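Local atomic coordinates of D-lactate dehydrogenase (Fermentative) (Pseudomonas aeruginosa, PDB entry 6ABJ), a protein that catalyses the NAD-dependent interconversion of pyruvate and D-lactate, probably in fermentation, and works as a tetramer that undergoes allosteric transitions. Residues D28-Q33 and L315-L320; D70-P75 and V88-A93; G127-L132 and F156-K161; V254-L259 and A298-F303. All coordinates share one frame; numbering follows the deposited sequence.

Interaction 1. Residues D28-Q33 and L315-L320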
loop_
_atom_site.group_PDB
_atom_site.type_symbol
_atom_site.label_atom_id
_atom_site.label_comp_id
_atom_site.label_asym_id
_atom_site.label_seq_id
_atom_site.Cartn_x
_atom_site.Cartn_y
_atom_site.Cartn_z
ATOM N N ASP B 28 -20.737 14.939 -7.694
ATOM C CA ASP B 28 -21.876 15.883 -7.467
ATOM C C ASP B 28 -22.300 16.524 -8.790
ATOM O O ASP B 28 -23.489 16.540 -9.156
ATOM C CB ASP B 28 -21.468 16.970 -6.492
ATOM C CG ASP B 28 -21.183 16.454 -5.108
ATOM O OD1 ASP B 28 -22.057 15.772 -4.540
ATOM O OD2 ASP B 28 -20.131 16.809 -4.524
ATOM N N SER B 29 -21.321 17.068 -9.526
ATOM C CA SER B 29 -21.621 17.733 -10.802
ATOM C C SER B 29 -22.234 16.771 -11.775
ATOM O O SER B 29 -23.180 17.094 -12.447
ATOM C CB SER B 29 -20.451 18.494 -11.423
ATOM O OG SER B 29 -19.244 17.807 -11.229
ATOM N N GLU B 30 -21.721 15.560 -11.839
ATOM C CA GLU B 30 -22.238 14.593 -12.776
ATOM C C GLU B 30 -23.678 14.194 -12.454
ATOM O O GLU B 30 -24.536 14.192 -13.347
ATOM C CB GLU B 30 -21.231 13.419 -12.791
ATOM C CG GLU B 30 -21.545 12.266 -13.708
ATOM C CD GLU B 30 -20.278 11.750 -14.365
ATOM O OE1 GLU B 30 -19.203 11.643 -13.685
ATOM O OE2 GLU B 30 -20.349 11.471 -15.578
ATOM N N SER B 31 -24.008 13.953 -11.169
ATOM C CA SER B 31 -25.341 13.505 -10.812
ATOM C C SER B 31 -26.349 14.671 -10.933
ATOM O O SER B 31 -27.454 14.509 -11.459
ATOM C CB SER B 31 -25.390 12.920 -9.380
ATOM O OG SER B 31 -24.774 13.786 -8.368
ATOM N N PHE B 32 -25.958 15.841 -10.433
ATOM C CA PHE B 32 -26.895 17.004 -10.432
ATOM C C PHE B 32 -27.107 17.509 -11.843
ATOM O O PHE B 32 -28.200 17.908 -12.188
ATOM C CB PHE B 32 -26.382 18.115 -9.513
ATOM C CG PHE B 32 -26.832 17.956 -8.092
ATOM C CD1 PHE B 32 -28.080 18.394 -7.711
ATOM C CD2 PHE B 32 -26.058 17.285 -7.151
ATOM C CE1 PHE B 32 -28.515 18.232 -6.436
ATOM C CE2 PHE B 32 -26.499 17.123 -5.859
ATOM C CZ PHE B 32 -27.727 17.601 -5.487
ATOM N N GLN B 33 -26.077 17.485 -12.686
ATOM C CA GLN B 33 -26.345 17.840 -14.100
ATOM C C GLN B 33 -27.352 16.943 -14.780
ATOM O O GLN B 33 -28.214 17.436 -15.488
ATOM C CB GLN B 33 -25.078 17.967 -14.911
ATOM C CG GLN B 33 -24.401 19.233 -14.460
ATOM C CD GLN B 33 -23.181 19.616 -15.221
ATOM O OE1 GLN B 33 -22.538 18.796 -15.854
ATOM N NE2 GLN B 33 -22.855 20.897 -15.157
ATOM N N LEU B 315 -22.685 5.932 -2.030
ATOM C CA LEU B 315 -21.912 6.362 -3.176
ATOM C C LEU B 315 -22.021 5.369 -4.322
ATOM O O LEU B 315 -21.028 4.687 -4.700
ATOM C CB LEU B 315 -20.429 6.631 -2.813
ATOM C CG LEU B 315 -19.649 7.552 -3.767
ATOM C CD1 LEU B 315 -20.033 9.030 -3.583
ATOM C CD2 LEU B 315 -18.155 7.391 -3.653
ATOM N N THR B 316 -23.220 5.283 -4.904
ATOM C CA THR B 316 -23.454 4.638 -6.182
ATOM C C THR B 316 -24.112 5.611 -7.162
ATOM O O THR B 316 -24.717 6.592 -6.735
ATOM C CB THR B 316 -24.364 3.439 -6.093
ATOM O OG1 THR B 316 -25.685 3.840 -5.692
ATOM C CG2 THR B 316 -23.837 2.397 -5.070
ATOM N N ARG B 317 -24.057 5.326 -8.433
ATOM C CA ARG B 317 -24.659 6.231 -9.388
ATOM C C ARG B 317 -26.155 6.420 -9.176
ATOM O O ARG B 317 -26.633 7.505 -9.186
ATOM C CB ARG B 317 -24.251 5.894 -10.808
ATOM C CG ARG B 317 -22.974 6.656 -11.128
ATOM C CD ARG B 317 -22.081 6.056 -12.176
ATOM N NE ARG B 317 -20.665 6.394 -12.006
ATOM C CZ ARG B 317 -20.172 7.597 -11.749
ATOM N NH1 ARG B 317 -20.953 8.640 -11.612
ATOM N NH2 ARG B 317 -18.875 7.763 -11.636
ATOM N N GLU B 318 -26.846 5.354 -8.895
ATOM C CA GLU B 318 -28.262 5.380 -8.653
ATOM C C GLU B 318 -28.620 6.114 -7.372
ATOM O O GLU B 318 -29.600 6.874 -7.318
ATOM C CB GLU B 318 -28.813 3.965 -8.650
ATOM C CG GLU B 318 -28.640 3.248 -9.998
ATOM C CD GLU B 318 -27.291 2.509 -10.154
ATOM O OE1 GLU B 318 -26.414 2.574 -9.255
ATOM O OE2 GLU B 318 -27.092 1.858 -11.191
ATOM N N ALA B 319 -27.868 5.897 -6.317
ATOM C CA ALA B 319 -28.155 6.533 -5.072
ATOM C C ALA B 319 -27.850 8.017 -5.124
ATOM O O ALA B 319 -28.586 8.847 -4.503
ATOM C CB ALA B 319 -27.396 5.863 -3.906
ATOM N N LEU B 320 -26.800 8.371 -5.848
ATOM C CA LEU B 320 -26.469 9.783 -6.056
ATOM C C LEU B 320 -27.541 10.457 -6.926
ATOM O O LEU B 320 -27.869 11.635 -6.684
ATOM C CB LEU B 320 -25.073 9.966 -6.689
ATOM C CG LEU B 320 -23.892 9.608 -5.789
ATOM C CD1 LEU B 320 -22.666 9.621 -6.620
ATOM C CD2 LEU B 320 -23.853 10.585 -4.605
HETATM O O HOH W 1 -26.027 13.785 -5.933
#

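Interaction 2. Residues D70-P75 and V88-A93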
loop_
_atom_site.group_PDB
_atom_site.type_symbol
_atom_site.label_atom_id
_atom_site.label_comp_id
_atom_site.label_asym_id
_atom_site.label_seq_id
_atom_site.Cartn_x
_atom_site.Cartn_y
_atom_site.Cartn_z
ATOM N N ASP B 70 -19.603 21.295 5.240
ATOM C CA ASP B 70 -19.702 22.739 5.110
ATOM C C ASP B 70 -20.111 23.397 6.447
ATOM O O ASP B 70 -20.848 22.833 7.268
ATOM C CB ASP B 70 -20.708 23.085 4.010
ATOM C CG ASP B 70 -20.177 22.805 2.610
ATOM O OD1 ASP B 70 -19.040 23.234 2.302
ATOM O OD2 ASP B 70 -20.904 22.189 1.790
ATOM N N ASP B 71 -19.605 24.589 6.671
ATOM C CA ASP B 71 -19.852 25.266 7.941
ATOM C C ASP B 71 -21.120 26.147 7.821
ATOM O O ASP B 71 -21.087 27.141 7.114
ATOM C CB ASP B 71 -18.632 26.114 8.300
ATOM C CG ASP B 71 -18.789 26.851 9.612
ATOM O OD1 ASP B 71 -19.809 26.676 10.343
ATOM O OD2 ASP B 71 -17.862 27.632 9.894
ATOM N N LEU B 72 -22.192 25.725 8.482
ATOM C CA LEU B 72 -23.458 26.500 8.518
ATOM C C LEU B 72 -23.812 26.927 9.950
ATOM O O LEU B 72 -24.996 26.801 10.442
ATOM C CB LEU B 72 -24.587 25.660 7.899
ATOM C CG LEU B 72 -24.459 25.542 6.373
ATOM C CD1 LEU B 72 -25.311 24.398 5.827
ATOM C CD2 LEU B 72 -24.848 26.865 5.726
ATOM N N SER B 73 -22.781 27.414 10.637
ATOM C CA SER B 73 -22.963 27.995 11.977
ATOM C C SER B 73 -23.543 29.400 11.779
ATOM O O SER B 73 -23.575 29.905 10.652
ATOM C CB SER B 73 -21.593 28.040 12.742
ATOM O OG SER B 73 -20.659 28.703 11.919
ATOM N N ARG B 74 -23.995 30.011 12.867
ATOM C CA ARG B 74 -24.590 31.363 12.801
ATOM C C ARG B 74 -23.788 32.382 11.999
ATOM O O ARG B 74 -24.352 33.043 11.123
ATOM C CB ARG B 74 -24.897 31.907 14.204
ATOM C CG ARG B 74 -25.301 33.385 14.202
ATOM C CD ARG B 74 -25.598 33.937 15.599
ATOM N NE ARG B 74 -26.981 33.609 16.001
ATOM C CZ ARG B 74 -28.095 34.187 15.506
ATOM N NH1 ARG B 74 -28.024 35.155 14.590
ATOM N NH2 ARG B 74 -29.296 33.790 15.926
ATOM N N PRO B 75 -22.458 32.506 12.253
ATOM C CA PRO B 75 -21.767 33.529 11.459
ATOM C C PRO B 75 -21.868 33.347 9.933
ATOM O O PRO B 75 -21.913 34.336 9.156
ATOM C CB PRO B 75 -20.298 33.399 11.925
ATOM C CG PRO B 75 -20.403 32.942 13.357
ATOM C CD PRO B 75 -21.663 32.080 13.426
ATOM N N VAL B 88 -31.057 27.252 1.924
ATOM C CA VAL B 88 -29.934 26.343 2.077
ATOM C C VAL B 88 -30.462 24.940 1.808
ATOM O O VAL B 88 -31.311 24.464 2.529
ATOM C CB VAL B 88 -29.422 26.390 3.548
ATOM C CG1 VAL B 88 -28.313 25.342 3.779
ATOM C CG2 VAL B 88 -28.917 27.784 3.895
ATOM N N ALA B 89 -29.986 24.307 0.743
ATOM C CA ALA B 89 -30.380 22.943 0.391
ATOM C C ALA B 89 -29.204 22.032 0.760
ATOM O O ALA B 89 -28.105 22.200 0.191
ATOM C CB ALA B 89 -30.635 22.805 -1.088
ATOM N N LEU B 90 -29.440 21.069 1.656
ATOM C CA LEU B 90 -28.367 20.097 2.070
ATOM C C LEU B 90 -28.528 18.891 1.190
ATOM O O LEU B 90 -29.615 18.254 1.145
ATOM C CB LEU B 90 -28.504 19.673 3.496
ATOM C CG LEU B 90 -28.755 20.749 4.529
ATOM C CD1 LEU B 90 -29.049 20.132 5.866
ATOM C CD2 LEU B 90 -27.556 21.661 4.603
ATOM N N ARG B 91 -27.472 18.545 0.448
ATOM C CA ARG B 91 -27.479 17.318 -0.356
ATOM C C ARG B 91 -27.032 16.134 0.533
ATOM O O ARG B 91 -26.167 15.338 0.156
ATOM C CB ARG B 91 -26.599 17.418 -1.610
ATOM C CG ARG B 91 -25.161 17.866 -1.383
ATOM C CD ARG B 91 -24.414 17.994 -2.707
ATOM N NE ARG B 91 -22.968 18.164 -2.545
ATOM C CZ ARG B 91 -22.361 19.322 -2.295
ATOM N NH1 ARG B 91 -23.066 20.438 -2.165
ATOM N NH2 ARG B 91 -21.040 19.361 -2.173
ATOM N N SER B 92 -27.641 16.041 1.713
ATOM C CA SER B 92 -27.325 15.055 2.717
ATOM C C SER B 92 -28.582 14.801 3.502
ATOM O O SER B 92 -29.522 15.633 3.505
ATOM C CB SER B 92 -26.240 15.587 3.660
ATOM O OG SER B 92 -26.646 16.743 4.394
ATOM N N ALA B 93 -28.592 13.714 4.256
ATOM C CA ALA B 93 -29.608 13.525 5.260
ATOM C C ALA B 93 -29.249 14.294 6.504
ATOM O O ALA B 93 -30.118 14.948 7.113
ATOM C CB ALA B 93 -29.810 12.044 5.553
#

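Interaction 3. Residues G127-L132 and F156-K161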
loop_
_atom_site.group_PDB
_atom_site.type_symbol
_atom_site.label_atom_id
_atom_site.label_comp_id
_atom_site.label_asym_id
_atom_site.label_seq_id
_atom_site.Cartn_x
_atom_site.Cartn_y
_atom_site.Cartn_z
ATOM N N GLY B 127 -20.670 -5.676 1.331
ATOM C CA GLY B 127 -19.333 -5.608 0.811
ATOM C C GLY B 127 -18.272 -5.526 1.934
ATOM O O GLY B 127 -17.214 -6.178 1.878
ATOM N N LEU B 128 -18.621 -4.837 3.017
ATOM C CA LEU B 128 -17.676 -4.661 4.139
ATOM C C LEU B 128 -17.562 -6.030 4.789
ATOM O O LEU B 128 -16.463 -6.461 5.180
ATOM C CB LEU B 128 -18.217 -3.606 5.161
ATOM C CG LEU B 128 -18.018 -2.129 4.717
ATOM C CD1 LEU B 128 -18.650 -1.224 5.811
ATOM C CD2 LEU B 128 -16.586 -1.774 4.476
ATOM N N ILE B 129 -18.681 -6.723 4.925
ATOM C CA ILE B 129 -18.647 -8.078 5.524
ATOM C C ILE B 129 -17.723 -9.009 4.738
ATOM O O ILE B 129 -16.860 -9.704 5.317
ATOM C CB ILE B 129 -20.086 -8.695 5.555
ATOM C CG1 ILE B 129 -20.880 -7.970 6.622
ATOM C CG2 ILE B 129 -20.028 -10.179 5.879
ATOM C CD1 ILE B 129 -22.329 -8.262 6.697
ATOM N N LEU B 130 -17.862 -9.010 3.418
ATOM C CA LEU B 130 -17.111 -9.960 2.619
ATOM C C LEU B 130 -15.660 -9.604 2.537
ATOM O O LEU B 130 -14.818 -10.472 2.600
ATOM C CB LEU B 130 -17.702 -10.069 1.213
ATOM C CG LEU B 130 -18.930 -11.010 1.208
ATOM C CD1 LEU B 130 -19.728 -10.727 -0.007
ATOM C CD2 LEU B 130 -18.501 -12.479 1.345
ATOM N N THR B 131 -15.340 -8.302 2.457
ATOM C CA THR B 131 -13.963 -7.934 2.420
ATOM C C THR B 131 -13.258 -8.317 3.744
ATOM O O THR B 131 -12.106 -8.754 3.736
ATOM C CB THR B 131 -13.685 -6.450 1.999
ATOM O OG1 THR B 131 -12.263 -6.309 1.821
ATOM C CG2 THR B 131 -14.023 -5.492 3.015
ATOM N N LEU B 132 -13.918 -8.075 4.857
ATOM C CA LEU B 132 -13.341 -8.421 6.128
ATOM C C LEU B 132 -13.184 -9.956 6.279
ATOM O O LEU B 132 -12.155 -10.445 6.723
ATOM C CB LEU B 132 -14.212 -7.901 7.267
ATOM C CG LEU B 132 -14.146 -6.379 7.552
ATOM C CD1 LEU B 132 -15.345 -5.923 8.361
ATOM C CD2 LEU B 132 -12.824 -6.121 8.296
ATOM N N PHE B 156 -14.504 -17.495 6.715
ATOM C CA PHE B 156 -15.556 -18.370 7.149
ATOM C C PHE B 156 -16.732 -18.310 6.171
ATOM O O PHE B 156 -17.012 -17.268 5.559
ATOM C CB PHE B 156 -15.974 -18.007 8.589
ATOM C CG PHE B 156 -16.536 -16.608 8.751
ATOM C CD1 PHE B 156 -15.703 -15.546 9.050
ATOM C CD2 PHE B 156 -17.869 -16.355 8.639
ATOM C CE1 PHE B 156 -16.221 -14.281 9.275
ATOM C CE2 PHE B 156 -18.398 -15.068 8.861
ATOM C CZ PHE B 156 -17.556 -14.045 9.232
ATOM N N ASP B 157 -17.418 -19.432 6.016
ATOM C CA ASP B 157 -18.598 -19.449 5.183
ATOM C C ASP B 157 -19.653 -18.569 5.854
ATOM O O ASP B 157 -19.881 -18.669 7.065
ATOM C CB ASP B 157 -19.197 -20.848 5.117
ATOM C CG ASP B 157 -18.335 -21.820 4.371
ATOM O OD1 ASP B 157 -17.280 -21.413 3.842
ATOM O OD2 ASP B 157 -18.723 -23.003 4.317
ATOM N N LEU B 158 -20.322 -17.731 5.073
ATOM C CA LEU B 158 -21.468 -17.041 5.558
ATOM C C LEU B 158 -22.702 -17.970 5.733
ATOM O O LEU B 158 -23.505 -17.827 6.697
ATOM C CB LEU B 158 -21.849 -15.907 4.616
ATOM C CG LEU B 158 -20.868 -14.717 4.549
ATOM C CD1 LEU B 158 -21.266 -13.707 3.515
ATOM C CD2 LEU B 158 -20.686 -14.031 5.918
ATOM N N HIS B 159 -22.841 -18.891 4.799
ATOM C CA HIS B 159 -23.893 -19.907 4.907
ATOM C C HIS B 159 -23.967 -20.508 6.295
ATOM O O HIS B 159 -22.983 -20.991 6.798
ATOM C CB HIS B 159 -23.674 -20.991 3.844
ATOM C CG HIS B 159 -24.768 -22.004 3.805
ATOM N ND1 HIS B 159 -24.614 -23.287 4.296
ATOM C CD2 HIS B 159 -26.040 -21.923 3.362
ATOM C CE1 HIS B 159 -25.754 -23.944 4.171
ATOM N NE2 HIS B 159 -26.624 -23.136 3.605
ATOM N N GLY B 160 -25.138 -20.455 6.932
ATOM C CA GLY B 160 -25.331 -21.090 8.207
ATOM C C GLY B 160 -25.013 -20.180 9.393
ATOM O O GLY B 160 -25.435 -20.467 10.534
ATOM N N LYS B 161 -24.338 -19.046 9.165
ATOM C CA LYS B 161 -23.990 -18.173 10.281
ATOM C C LYS B 161 -25.201 -17.327 10.735
ATOM O O LYS B 161 -26.139 -17.073 9.969
ATOM C CB LYS B 161 -22.830 -17.224 9.927
ATOM C CG LYS B 161 -21.521 -17.898 9.575
ATOM C CD LYS B 161 -21.038 -18.780 10.734
ATOM C CE LYS B 161 -19.698 -19.478 10.505
ATOM N NZ LYS B 161 -19.690 -20.252 9.234
#

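Interaction 4. Residues V254-L259 and A298-F303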
loop_
_atom_site.group_PDB
_atom_site.type_symbol
_atom_site.label_atom_id
_atom_site.label_comp_id
_atom_site.label_asym_id
_atom_site.label_seq_id
_atom_site.Cartn_x
_atom_site.Cartn_y
_atom_site.Cartn_z
ATOM N N VAL B 254 -22.099 3.864 18.255
ATOM C CA VAL B 254 -21.066 3.102 18.874
ATOM C C VAL B 254 -20.098 4.016 19.645
ATOM O O VAL B 254 -19.909 5.173 19.284
ATOM C CB VAL B 254 -20.353 2.300 17.745
ATOM C CG1 VAL B 254 -19.200 3.073 17.183
ATOM C CG2 VAL B 254 -19.854 1.013 18.305
ATOM N N ASN B 255 -19.527 3.491 20.707
ATOM C CA ASN B 255 -18.495 4.166 21.428
ATOM C C ASN B 255 -17.173 3.649 20.920
ATOM O O ASN B 255 -16.645 2.664 21.398
ATOM C CB ASN B 255 -18.596 3.927 22.949
ATOM C CG ASN B 255 -17.645 4.796 23.742
ATOM O OD1 ASN B 255 -16.885 5.605 23.184
ATOM N ND2 ASN B 255 -17.621 4.584 25.049
ATOM N N ALA B 256 -16.630 4.380 19.970
ATOM C CA ALA B 256 -15.445 3.921 19.244
ATOM C C ALA B 256 -14.294 3.622 20.141
ATOM O O ALA B 256 -13.551 2.649 19.965
ATOM C CB ALA B 256 -15.061 4.958 18.207
ATOM N N ALA B 257 -14.160 4.426 21.188
ATOM C CA ALA B 257 -13.135 4.207 22.149
ATOM C C ALA B 257 -13.166 2.818 22.738
ATOM O O ALA B 257 -12.138 2.269 22.978
ATOM C CB ALA B 257 -13.204 5.293 23.269
ATOM N N ALA B 258 -14.351 2.282 23.043
ATOM C CA ALA B 258 -14.502 0.908 23.610
ATOM C C ALA B 258 -14.187 -0.249 22.606
ATOM O O ALA B 258 -13.835 -1.364 22.969
ATOM C CB ALA B 258 -15.963 0.734 24.066
ATOM N N LEU B 259 -14.292 0.068 21.323
ATOM C CA LEU B 259 -13.975 -0.917 20.274
ATOM C C LEU B 259 -12.505 -1.312 20.300
ATOM O O LEU B 259 -12.170 -2.435 20.010
ATOM C CB LEU B 259 -14.318 -0.341 18.930
ATOM C CG LEU B 259 -15.774 -0.004 18.573
ATOM C CD1 LEU B 259 -15.874 0.697 17.266
ATOM C CD2 LEU B 259 -16.576 -1.241 18.538
ATOM N N ALA B 298 -7.271 6.890 14.665
ATOM C CA ALA B 298 -5.945 6.465 14.165
ATOM C C ALA B 298 -5.664 4.978 14.566
ATOM O O ALA B 298 -5.089 4.172 13.772
ATOM C CB ALA B 298 -4.843 7.367 14.652
ATOM N N ARG B 299 -6.051 4.638 15.754
ATOM C CA ARG B 299 -5.794 3.303 16.281
ATOM C C ARG B 299 -6.688 2.287 15.554
ATOM O O ARG B 299 -6.217 1.232 15.166
ATOM C CB ARG B 299 -6.034 3.232 17.788
ATOM C CG ARG B 299 -5.707 1.867 18.408
ATOM C CD ARG B 299 -4.248 1.594 18.298
ATOM N NE ARG B 299 -3.752 0.672 19.324
ATOM C CZ ARG B 299 -3.210 -0.533 19.123
ATOM N NH1 ARG B 299 -3.124 -1.077 17.919
ATOM N NH2 ARG B 299 -2.784 -1.229 20.152
ATOM N N LEU B 300 -7.955 2.640 15.315
ATOM C CA LEU B 300 -8.835 1.759 14.569
ATOM C C LEU B 300 -8.309 1.473 13.185
ATOM O O LEU B 300 -8.334 0.313 12.755
ATOM C CB LEU B 300 -10.243 2.378 14.428
ATOM C CG LEU B 300 -11.012 2.412 15.741
ATOM C CD1 LEU B 300 -12.286 3.285 15.596
ATOM C CD2 LEU B 300 -11.378 1.004 16.175
ATOM N N LEU B 301 -7.857 2.520 12.496
ATOM C CA LEU B 301 -7.349 2.396 11.169
ATOM C C LEU B 301 -6.144 1.404 10.996
ATOM O O LEU B 301 -6.006 0.864 9.933
ATOM C CB LEU B 301 -6.980 3.726 10.557
ATOM C CG LEU B 301 -8.233 4.575 10.262
ATOM C CD1 LEU B 301 -7.820 6.038 10.074
ATOM C CD2 LEU B 301 -9.037 4.085 9.069
ATOM N N SER B 302 -5.405 1.157 12.077
ATOM C CA SER B 302 -4.221 0.322 12.108
ATOM C C SER B 302 -4.413 -1.176 12.093
ATOM O O SER B 302 -3.535 -1.938 11.663
ATOM C CB SER B 302 -3.470 0.602 13.421
ATOM O OG SER B 302 -2.852 1.871 13.469
ATOM N N PHE B 303 -5.547 -1.592 12.647
ATOM C CA PHE B 303 -5.813 -2.997 12.906
ATOM C C PHE B 303 -6.000 -3.687 11.558
ATOM O O PHE B 303 -6.602 -3.141 10.627
ATOM C CB PHE B 303 -7.071 -3.167 13.665
ATOM C CG PHE B 303 -6.961 -2.747 15.087
ATOM C CD1 PHE B 303 -6.170 -3.454 15.940
ATOM C CD2 PHE B 303 -7.625 -1.665 15.566
ATOM C CE1 PHE B 303 -6.079 -3.085 17.287
ATOM C CE2 PHE B 303 -7.576 -1.341 16.920
ATOM C CZ PHE B 303 -6.814 -2.035 17.764
#

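Interaction 1. Residues D28-Q33 and L315-L320
E30 and S31, on helix 26-35 of the N-terminal five-stranded domain, face R317 and L320, on the first turn of the late helix 317-335. E30 comes first: its CG points opposite the backbone N (chi1 -180°), and a bend at the next bond brings the carboxylate near R317. It meets the guanidinium from an oblique direction, the two planes 65° apart. E30 OE1 lies 4.0 Å from R317 NH1 and well out of the guanidinium plane, so opposite charges are near each other without an N-H aimed at the oxygen. S31 follows at the closest backbone approach, its CA 6.1 Å from that of L320. S31 CB stands 4.0 Å from L320 CB. It is also 3.9 Å from L320 O. S31 OG bonds to Y27 O in its own helix and accepts a hydrogen from a water 2.7 Å away; the same water donates to L320 O at 2.9 Å. F32 does not touch 315-320; its ring packs further along helix 317-335, on A324, T327 and L328. Across the contact, T316 caps the helix by accepting from A319 N into OG1 at 3.1 Å, while its OG1 also bonds to D157 OD1 of the second subunit. E318 forms a salt bridge with K161 of the second subunit. L320 lies beside F314, an NADH-binding residue. A close serine-leucine approach, a water bridge and a loose charge pair thus join the two helices, with the solvent-exposed charges of E30 and R317 probably contributing only a diffuse attraction.

Interaction 2. Residues D70-P75 and V88-A93
L72 and the strand residues V88 and L90 meet through methyl groups, and both close approaches are made by one atom of L72: CD1 lies 3.7 Å from L90 CD2 and 3.8 Å from V88 CG1. L72 and V88 reach toward each other tip to tip, whereas L72 and L90 run past one another in opposite directions. In V88 the touching branch, CG1, is placed opposite the backbone N (chi1 175°), which points it at L72 CD1. All three side chains are buried, and L77 and L80 of helix 74-82 also pack against L72.

The neighbouring residues D71 and S73 are partly exposed and polar. D71 OD1 takes two donors from one face of its carboxylate: S73 N at 3.1 Å, which closes an Asx turn, and S73 OG at 2.7 Å, nearer the carboxylate plane on the syn side. D70 OD2 and R91 NH1, 4.8 Å apart, are too distant for a salt bridge.

The contact lies inside the beta-alpha-beta unit of strand 63-66, helix 74-82 and strand 87-90. Since its close contacts are all apolar, cohesion here probably comes from burying the methyl groups, while the polar Asx turn shapes the loop that presents L72.

Interaction 3. Residues G127-L132 and F156-K161
With CG set opposite the carbonyl carbon (chi1 -68°) and the next bond extended (chi2 175°), L158 pushes its forked end toward helix 118-134. I129 has its CG2 methyl anti to the backbone N, where it meets one prong of the fork: I129 CG2 and L158 CD2 are 3.9 Å apart. The other prong goes to the next helical residue, L130 CD2 standing 3.7 Å from L158 CD1. In both pairs the side chains cross at a slant, so the leucine straddles two successive residues of the helix. F182 packs on both L130 and L158, and I216 of strand 216-219 touches both I129 and L158.

Beyond the leucine the chain reverses in a type II turn from L158 to K161, closed by K161 N bonded to L158 O at 2.9 Å. G160 takes the positive phi this turn requires. K161 then curls back, its NZ donating to D157 O at 2.7 Å in the carbonyl plane, with a C=O...N angle of 145°. K161 NZ also forms a salt bridge with E318 of the second subunit, and E123 of that subunit accepts from the backbone N of both L158 and H159.

Apolar methyl contacts therefore fix this loop on the helix from within, whereas backbone N-H groups and a lysine hold its polar side. One short segment thus probably helps to couple the NAD-binding domain to the neighbouring subunit.

Interaction 4. Residues V254-L259 and A298-F303
Two neighbouring helices of the Rossmann-type NAD-binding domain, 256-265 and 295-302, pack together here through A256 and L259 on the first and L300 on the second. Both ends of the L300 fork are used. CD1 lies 4.2 Å from A256 CB, and CD2 is at the same 4.2 Å from L259 CB, so the leucine reaches between residues three apart, on one side of the first helix. Its CG stands opposite the carbonyl carbon (chi1 -70°) and the chain is then extended (chi2 169°), which carries both methyls away from its own helix toward the other. The CA atoms of L259 and L300 are 8.1 Å apart, the nearest pair of the two backbones. All three side chains are buried, and L259 and L300 both rest on L271 of strand 268-273, so the helices share a surface over the sheet.

R299 packs on I260 and K264 of the first helix and forms a salt bridge with D295 of the third subunit. CZ of F303 lies 3.7 Å above one face of the R299 guanidinium, offset toward its rim.

The contact lies away from the annotated NADH-binding residues. Strands 243-247, 268-273 and 306-308 with the two intervening helices make successive parallel beta-alpha-beta crossovers, and a leucine of one helix resting on its neighbour over the sheet is consistent with the doubly wound arrangement of a Rossmann fold.

From the N terminus, interaction 1 opens at 28-33 and closes only at 315-320, so its loop encloses the other three contacts. Interactions 2, 3 and 4 follow in series, none crossing another. Interaction 2 belongs to a beta-alpha-beta unit of the five-stranded sheet and touches interaction 1, where F32 CE2 packs 3.9 Å from R91 CD and D28 OD1 makes a long, weak ion pair with R91 NE. Interactions 3 and 4 lie in the NAD-binding domain, their nearest atoms about 7 Å apart; interaction 3 fixes a loop on helix 118-134, interaction 4 joins two helices over the seven-stranded sheet. Interaction 1 brings the late helix back to the N-terminal domain.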